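Local coordinates for protein aryl acylamidase (bacterium CSBL00001, PDB 4YJ6) that probably hydrolyses the amide bond of N-acylated arylamines, as an aryl acylamidase of the amidase signature family, at residues L262-R267 and D467-A472; W322-A327 and M357-A362. One frame throughout, in Å; residues are numbered along the deposited sequence.

Following the chain from its N terminus, residues 262-267 come first, in the loop between helix 231-241 and strand 270-273. The chain then builds strands 270-273 and 303-306 of the large mixed sheet before it enters helix 315-339. Interaction 2 closes the short loop, joining 322-327 on that helix to 357-362 on helix 354-363. Interaction 1 closes the long one only when helix 467-480 is reached, some 200 residues on, and interaction 2 falls wholly within this span, so the two nest without crossing. Their centres lie about 38 Å apart, on opposite sides of the chain's centre: one ties a surface loop to a late helix, the other packs two helices.

Interaction 1: residues L262-R267 and D467-A472; sequences LAQGVR and DLDVIA
The nearest backbone approach between loop 262-267 and the first turns of helix 467-480 is at L262 and A472, whose CA atoms lie 5.2 Å apart. The loop passes the helix with no direct hydrogen bond between the two segments; a water joins their backbones instead. It donates to L262 O (2.8 Å) and to A472 O (2.8 Å), and accepts from G265 N (2.9 Å). L262 O has a second partner in R479, further along the same helix. G265 sits at positive phi (76°), a backbone shape that suits a residue without a side chain.

Among the side chains, L262 starts off facing away from the helix, but its branch returns: CD2 meets I471 CG2 at 3.7 Å, the two side chains crossing obliquely. I471 has CG2 anti to its backbone N, and it also packs on Y198 and F200 of strand 198-201. The A472 methyl lies beside the loop, CB being 4.0 Å from Q264 CB and equally far from G265 O. Beyond CG the Q264 chain is extended, and OE1 reaches within 4.2 Å of A472 CB. V266 settles further along the helix, against A473 and A476.

The direct contacts are thus mainly apolar, and the water supplies the polar link, meeting one amide and two carbonyls at once.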
ATOM      1  N   LEU A 262       4.785 -10.900 -17.130  1.00 13.59           N
ATOM      2  CA  LEU A 262       5.848 -11.406 -16.244  1.00 11.85           C
ATOM      3  C   LEU A 262       7.109 -11.807 -17.007  1.00 14.98           C
ATOM      4  O   LEU A 262       8.208 -11.548 -16.538  1.00 15.35           O
ATOM      5  CB  LEU A 262       5.391 -12.618 -15.418  1.00 14.25           C
ATOM      6  CG  LEU A 262       4.279 -12.291 -14.408  1.00 12.71           C
ATOM      7  CD1 LEU A 262       3.631 -13.581 -13.887  1.00 15.54           C
ATOM      8  CD2 LEU A 262       4.786 -11.367 -13.283  1.00 12.19           C
ATOM      9  N   ALA A 263       6.952 -12.410 -18.174  1.00 16.06           N
ATOM     10  CA  ALA A 263       8.120 -12.894 -18.927  1.00 17.25           C
ATOM     11  C   ALA A 263       8.596 -11.951 -20.023  1.00 19.02           C
ATOM     12  O   ALA A 263       9.470 -12.309 -20.825  1.00 22.20           O
ATOM     13  CB  ALA A 263       7.808 -14.272 -19.541  1.00 18.21           C
ATOM     14  N   GLN A 264       8.051 -10.745 -20.075  1.00 15.62           N
ATOM     15  CA  GLN A 264       8.269  -9.869 -21.203  1.00 18.27           C
ATOM     16  C   GLN A 264       9.695  -9.299 -21.276  1.00 21.14           C
ATOM     17  O   GLN A 264      10.204  -9.049 -22.365  1.00 20.70           O
ATOM     18  CB  GLN A 264       7.294  -8.725 -21.071  1.00 23.19           C
ATOM     19  CG  GLN A 264       7.254  -7.831 -22.227  1.00 27.78           C
ATOM     20  CD  GLN A 264       5.986  -7.020 -22.192  1.00 35.60           C
ATOM     21  OE1 GLN A 264       6.039  -5.793 -22.193  1.00 41.53           O
ATOM     22  NE2 GLN A 264       4.820  -7.703 -22.133  1.00 40.01           N
ATOM     23  N   GLY A 265      10.308  -9.053 -20.121  1.00 17.37           N
ATOM     24  CA  GLY A 265      11.633  -8.436 -20.075  1.00 19.75           C
ATOM     25  C   GLY A 265      11.583  -6.933 -20.364  1.00 20.16           C
ATOM     26  O   GLY A 265      10.504  -6.341 -20.486  1.00 18.99           O
ATOM     27  N   VAL A 266      12.756  -6.293 -20.462  1.00 15.89           N
ATOM     28  CA  VAL A 266      12.812  -4.838 -20.651  1.00 16.30           C
ATOM     29  C   VAL A 266      13.811  -4.487 -21.767  1.00 21.21           C
ATOM     30  O   VAL A 266      14.261  -3.354 -21.872  1.00 18.72           O
ATOM     31  CB  VAL A 266      13.258  -4.108 -19.361  1.00 17.49           C
ATOM     32  CG1 VAL A 266      12.209  -4.328 -18.236  1.00 17.63           C
ATOM     33  CG2 VAL A 266      14.607  -4.627 -18.907  1.00 18.50           C
ATOM     34  N   ARG A 267      14.131  -5.458 -22.608  1.00 21.82           N
ATOM     35  CA  ARG A 267      15.114  -5.219 -23.662  1.00 22.09           C
ATOM     36  C   ARG A 267      14.640  -4.083 -24.558  1.00 20.70           C
ATOM     37  O   ARG A 267      13.501  -4.110 -25.051  1.00 20.97           O
ATOM     38  CB  ARG A 267      15.266  -6.466 -24.526  1.00 27.99           C
ATOM     39  CG  ARG A 267      16.297  -7.415 -24.050  1.00 35.25           C
ATOM     40  CD  ARG A 267      17.215  -7.854 -25.234  1.00 38.28           C
ATOM     41  NE  ARG A 267      18.598  -7.467 -24.983  1.00 41.76           N
ATOM     42  CZ  ARG A 267      19.356  -8.001 -24.030  1.00 40.43           C
ATOM     43  NH1 ARG A 267      18.863  -8.952 -23.241  1.00 41.50           N
ATOM     44  NH2 ARG A 267      20.607  -7.580 -23.864  1.00 43.30           N
ATOM     45  N   ASP A 467       0.325  -0.239 -16.622  1.00  9.74           N
ATOM     46  CA  ASP A 467       0.504  -1.196 -15.539  1.00  9.24           C
ATOM     47  C   ASP A 467       1.337  -2.399 -15.962  1.00 10.75           C
ATOM     48  O   ASP A 467       2.161  -2.889 -15.184  1.00 10.31           O
ATOM     49  CB  ASP A 467      -0.853  -1.729 -15.076  1.00  8.77           C
ATOM     50  CG  ASP A 467      -1.789  -0.631 -14.600  1.00 10.75           C
ATOM     51  OD1 ASP A 467      -2.216   0.159 -15.462  1.00 10.07           O
ATOM     52  OD2 ASP A 467      -2.032  -0.549 -13.375  1.00 10.93           O
ATOM     53  N   LEU A 468       1.128  -2.893 -17.180  1.00  9.40           N
ATOM     54  CA  LEU A 468       1.855  -4.119 -17.564  1.00 12.14           C
ATOM     55  C   LEU A 468       3.361  -3.805 -17.723  1.00 10.87           C
ATOM     56  O   LEU A 468       4.188  -4.652 -17.442  1.00 11.44           O
ATOM     57  CB  LEU A 468       1.312  -4.695 -18.887  1.00 11.65           C
ATOM     58  CG  LEU A 468      -0.138  -5.202 -18.806  1.00 17.77           C
ATOM     59  CD1 LEU A 468      -0.553  -6.028 -20.034  1.00 19.69           C
ATOM     60  CD2 LEU A 468      -0.324  -5.999 -17.594  1.00 17.13           C
ATOM     61  N   ASP A 469       3.715  -2.586 -18.134  1.00 10.46           N
ATOM     62  CA  ASP A 469       5.144  -2.224 -18.243  1.00 12.58           C
ATOM     63  C   ASP A 469       5.775  -2.269 -16.849  1.00 13.49           C
ATOM     64  O   ASP A 469       6.941  -2.647 -16.681  1.00 11.88           O
ATOM     65  CB  ASP A 469       5.319  -0.796 -18.790  1.00 12.59           C
ATOM     66  CG  ASP A 469       5.115  -0.684 -20.302  1.00 17.98           C
ATOM     67  OD1 ASP A 469       5.067  -1.726 -20.997  1.00 17.64           O
ATOM     68  OD2 ASP A 469       5.034   0.476 -20.797  1.00 15.17           O
ATOM     69  N   VAL A 470       5.027  -1.827 -15.845  1.00 10.72           N
ATOM     70  CA  VAL A 470       5.528  -1.836 -14.460  1.00 10.55           C
ATOM     71  C   VAL A 470       5.719  -3.286 -14.013  1.00 11.02           C
ATOM     72  O   VAL A 470       6.747  -3.616 -13.419  1.00 11.36           O
ATOM     73  CB  VAL A 470       4.597  -1.100 -13.499  1.00 11.26           C
ATOM     74  CG1 VAL A 470       5.110  -1.193 -12.035  1.00 10.47           C
ATOM     75  CG2 VAL A 470       4.480   0.378 -13.914  1.00 12.08           C
ATOM     76  N   ILE A 471       4.739  -4.141 -14.282  1.00 10.70           N
ATOM     77  CA  ILE A 471       4.869  -5.565 -13.946  1.00 10.13           C
ATOM     78  C   ILE A 471       6.111  -6.139 -14.674  1.00 12.33           C
ATOM     79  O   ILE A 471       6.907  -6.839 -14.076  1.00 10.39           O
ATOM     80  CB  ILE A 471       3.627  -6.373 -14.360  1.00 10.94           C
ATOM     81  CG1 ILE A 471       2.401  -5.997 -13.497  1.00  8.80           C
ATOM     82  CG2 ILE A 471       3.892  -7.862 -14.260  1.00 10.48           C
ATOM     83  CD1 ILE A 471       2.499  -6.439 -12.018  1.00 12.15           C
ATOM     84  N   ALA A 472       6.253  -5.852 -15.965  1.00 11.15           N
ATOM     85  CA  ALA A 472       7.351  -6.455 -16.752  1.00 13.36           C
ATOM     86  C   ALA A 472       8.708  -6.055 -16.153  1.00 13.50           C
ATOM     87  O   ALA A 472       9.609  -6.903 -15.932  1.00 13.03           O
ATOM     88  CB  ALA A 472       7.277  -6.011 -18.194  1.00 14.18           C
TER
HETATM   89  O   HOH W   1       9.664  -9.300 -17.315  1.00 13.21           O

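Interaction 2: residues W322-A327 and M357-A362; sequences WCRMIA and MKWIDA
W359 of helix 354-363 lays its indole against C323 of helix 315-339, in a helix-helix packing where the short segment axes cross at -75° and come within 9.1 Å of each other. Closest of the backbone pairs is A327 with I360.

The aromatic contacts dominate. C323 CB stands over the six-membered ring of W359 in a CH-pi contact, 3.4 Å from its centroid and 13° off the normal, hence close to the ring centre. From the same residue, SG makes a sulfur-aromatic contact with the five-membered ring, oblique at 4.0 Å from the centroid. The C323 torsion sets SG anti to the carbonyl carbon, beside the backbone N, and its nearest indole atoms are NE1 and CE2. K358 CE lies over the opposite face, offset toward the rim, so the indole is sandwiched between C323 and its own neighbour in sequence. The ring of F138 also meets W359.

The aliphatic contacts flank the ring. R324 CG approaches W359 CZ3 obliquely at 3.8 Å, while the arginine chain bends at chi3 and its guanidinium plane is turned 63° from the indole. Its charged end looks to another helix, with NH2 in a salt bridge to D374 of helix 368-389. At the base of the indole, A327 CB packs on W359 CB. An alanine in place of W359 would remove the indole and would probably leave a gap beside C323 CB and SG, with R324 CG losing its apolar neighbour.

I360 departs from its CA away from the other helix, yet its chain turns back to bring CD1 to 4.2 Å from A327 O.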
ATOM      1  N   TRP A 322      -0.423  18.420  -0.544  1.00 12.01           N
ATOM      2  CA  TRP A 322      -0.969  17.056  -0.290  1.00 12.15           C
ATOM      3  C   TRP A 322      -1.753  16.979   1.006  1.00 11.39           C
ATOM      4  O   TRP A 322      -2.886  16.463   1.041  1.00 11.03           O
ATOM      5  CB  TRP A 322       0.172  16.036  -0.232  1.00 10.75           C
ATOM      6  CG  TRP A 322      -0.352  14.591  -0.097  1.00 11.36           C
ATOM      7  CD1 TRP A 322      -0.697  13.735  -1.126  1.00 12.60           C
ATOM      8  CD2 TRP A 322      -0.561  13.859   1.111  1.00 12.11           C
ATOM      9  NE1 TRP A 322      -1.117  12.540  -0.615  1.00 10.75           N
ATOM     10  CE2 TRP A 322      -1.043  12.585   0.753  1.00 11.18           C
ATOM     11  CE3 TRP A 322      -0.419  14.172   2.475  1.00 11.99           C
ATOM     12  CZ2 TRP A 322      -1.365  11.619   1.700  1.00 12.44           C
ATOM     13  CZ3 TRP A 322      -0.736  13.229   3.415  1.00 14.90           C
ATOM     14  CH2 TRP A 322      -1.217  11.950   3.030  1.00 13.37           C
ATOM     15  N   CYS A 323      -1.192  17.537   2.079  1.00 11.53           N
ATOM     16  CA  CYS A 323      -1.885  17.513   3.365  1.00 11.81           C
ATOM     17  C   CYS A 323      -3.212  18.231   3.307  1.00 12.17           C
ATOM     18  O   CYS A 323      -4.201  17.755   3.869  1.00 12.09           O
ATOM     19  CB  CYS A 323      -1.006  18.136   4.470  1.00 12.63           C
ATOM     20  SG  CYS A 323       0.405  17.093   4.952  1.00 13.10           S
ATOM     21  N   ARG A 324      -3.260  19.392   2.653  1.00 12.53           N
ATOM     22  CA  ARG A 324      -4.534  20.076   2.539  1.00 12.93           C
ATOM     23  C   ARG A 324      -5.540  19.271   1.704  1.00 13.44           C
ATOM     24  O   ARG A 324      -6.721  19.206   2.043  1.00 13.89           O
ATOM     25  CB  ARG A 324      -4.343  21.471   1.919  1.00 13.64           C
ATOM     26  CG  ARG A 324      -3.740  22.498   2.909  1.00 14.42           C
ATOM     27  CD  ARG A 324      -3.763  23.907   2.313  1.00 16.03           C
ATOM     28  NE  ARG A 324      -2.868  23.996   1.154  1.00 14.74           N
ATOM     29  CZ  ARG A 324      -1.590  24.357   1.186  1.00 16.32           C
ATOM     30  NH1 ARG A 324      -0.976  24.708   2.341  1.00 15.80           N
ATOM     31  NH2 ARG A 324      -0.895  24.358   0.055  1.00 13.02           N
HETATM   32  N   MSE A 325      -5.086  18.683   0.591  1.00 13.29           N
HETATM   33  CA  MSE A 325      -6.000  17.899  -0.243  1.00 15.50           C
HETATM   34  C   MSE A 325      -6.588  16.692   0.474  1.00 15.26           C
HETATM   35  O   MSE A 325      -7.771  16.400   0.306  1.00 15.57           O
HETATM   36  CB  MSE A 325      -5.263  17.454  -1.513  1.00 14.76           C
HETATM   37  CG  MSE A 325      -5.059  18.616  -2.381  1.00 15.26           C
HETATM   38 SE   MSE A 325      -3.777  18.034  -3.727  1.00 44.71          SE
HETATM   39  CE  MSE A 325      -4.770  16.681  -4.602  1.00 21.03           C
ATOM     40  N   ILE A 326      -5.785  15.992   1.269  1.00 12.92           N
ATOM     41  CA  ILE A 326      -6.281  14.854   2.059  1.00 14.05           C
ATOM     42  C   ILE A 326      -7.171  15.335   3.211  1.00 14.78           C
ATOM     43  O   ILE A 326      -8.160  14.697   3.608  1.00 13.63           O
ATOM     44  CB  ILE A 326      -5.069  14.060   2.667  1.00 16.12           C
ATOM     45  CG1 ILE A 326      -4.315  13.356   1.541  1.00 17.22           C
ATOM     46  CG2 ILE A 326      -5.554  13.046   3.762  1.00 18.97           C
ATOM     47  CD1 ILE A 326      -4.960  12.003   1.128  1.00 17.61           C
ATOM     48  N   ALA A 327      -6.808  16.479   3.766  1.00 12.83           N
ATOM     49  CA  ALA A 327      -7.521  16.986   4.935  1.00 13.68           C
ATOM     50  C   ALA A 327      -8.980  17.346   4.609  1.00 14.59           C
ATOM     51  O   ALA A 327      -9.821  17.215   5.463  1.00 13.64           O
ATOM     52  CB  ALA A 327      -6.775  18.230   5.515  1.00 13.77           C
HETATM   53  N   MSE A 357      -4.856  17.237  13.650  1.00 14.62           N
HETATM   54  CA  MSE A 357      -5.805  18.299  13.967  1.00 18.20           C
HETATM   55  C   MSE A 357      -5.293  19.628  13.413  1.00 14.51           C
HETATM   56  O   MSE A 357      -6.069  20.501  13.053  1.00 16.14           O
HETATM   57  CB  MSE A 357      -6.045  18.381  15.488  1.00 18.89           C
HETATM   58  CG  MSE A 357      -7.198  19.272  15.886  1.00 22.79           C
HETATM   59 SE   MSE A 357      -8.939  18.557  15.238  1.00 48.06          SE
HETATM   60  CE  MSE A 357      -9.270  17.110  16.521  1.00 34.05           C
ATOM     61  N   LYS A 358      -3.977  19.799  13.331  1.00 15.87           N
ATOM     62  CA  LYS A 358      -3.446  21.015  12.708  1.00 16.58           C
ATOM     63  C   LYS A 358      -4.034  21.204  11.305  1.00 17.48           C
ATOM     64  O   LYS A 358      -4.496  22.290  10.950  1.00 17.45           O
ATOM     65  CB  LYS A 358      -1.928  20.930  12.610  1.00 16.59           C
ATOM     66  CG  LYS A 358      -1.298  22.055  11.788  1.00 17.84           C
ATOM     67  CD  LYS A 358       0.211  21.843  11.699  1.00 21.97           C
ATOM     68  CE  LYS A 358       0.558  20.642  10.818  1.00 22.72           C
ATOM     69  NZ  LYS A 358       1.986  20.670  10.359  1.00 23.06           N
ATOM     70  N   TRP A 359      -4.012  20.137  10.509  1.00 15.33           N
ATOM     71  CA  TRP A 359      -4.493  20.238   9.117  1.00 14.50           C
ATOM     72  C   TRP A 359      -6.014  20.313   9.076  1.00 14.86           C
ATOM     73  O   TRP A 359      -6.591  21.010   8.222  1.00 15.41           O
ATOM     74  CB  TRP A 359      -3.989  19.037   8.312  1.00 15.19           C
ATOM     75  CG  TRP A 359      -2.522  19.103   8.101  1.00 15.39           C
ATOM     76  CD1 TRP A 359      -1.575  18.308   8.653  1.00 15.27           C
ATOM     77  CD2 TRP A 359      -1.827  20.051   7.279  1.00 16.00           C
ATOM     78  NE1 TRP A 359      -0.318  18.685   8.205  1.00 15.12           N
ATOM     79  CE2 TRP A 359      -0.453  19.765   7.377  1.00 16.98           C
ATOM     80  CE3 TRP A 359      -2.246  21.114   6.476  1.00 17.79           C
ATOM     81  CZ2 TRP A 359       0.521  20.506   6.690  1.00 16.54           C
ATOM     82  CZ3 TRP A 359      -1.297  21.844   5.791  1.00 17.41           C
ATOM     83  CH2 TRP A 359       0.077  21.533   5.902  1.00 17.04           C
ATOM     84  N   ILE A 360      -6.663  19.579   9.978  1.00 14.28           N
ATOM     85  CA  ILE A 360      -8.112  19.657  10.124  1.00 16.68           C
ATOM     86  C   ILE A 360      -8.552  21.115  10.345  1.00 18.62           C
ATOM     87  O   ILE A 360      -9.470  21.602   9.688  1.00 16.48           O
ATOM     88  CB  ILE A 360      -8.596  18.760  11.292  1.00 16.99           C
ATOM     89  CG1 ILE A 360      -8.369  17.290  10.956  1.00 19.72           C
ATOM     90  CG2 ILE A 360     -10.070  19.022  11.600  1.00 17.16           C
ATOM     91  CD1 ILE A 360      -8.878  16.907   9.590  1.00 20.36           C
ATOM     92  N   ASP A 361      -7.867  21.827  11.234  1.00 18.58           N
ATOM     93  CA  ASP A 361      -8.216  23.217  11.477  1.00 17.35           C
ATOM     94  C   ASP A 361      -7.813  24.088  10.288  1.00 16.42           C
ATOM     95  O   ASP A 361      -8.507  25.039   9.945  1.00 20.65           O
ATOM     96  CB  ASP A 361      -7.526  23.728  12.748  1.00 21.23           C
ATOM     97  CG  ASP A 361      -8.091  23.116  14.019  1.00 25.36           C
ATOM     98  OD1 ASP A 361      -9.243  22.620  14.031  1.00 25.81           O
ATOM     99  OD2 ASP A 361      -7.367  23.152  15.034  1.00 23.96           O
ATOM    100  N   ALA A 362      -6.694  23.760   9.659  1.00 16.32           N
ATOM    101  CA  ALA A 362      -6.176  24.595   8.589  1.00 19.20           C
ATOM    102  C   ALA A 362      -7.159  24.641   7.408  1.00 19.28           C
ATOM    103  O   ALA A 362      -7.247  25.664   6.700  1.00 19.36           O
ATOM    104  CB  ALA A 362      -4.826  24.068   8.143  1.00 17.37           C
TER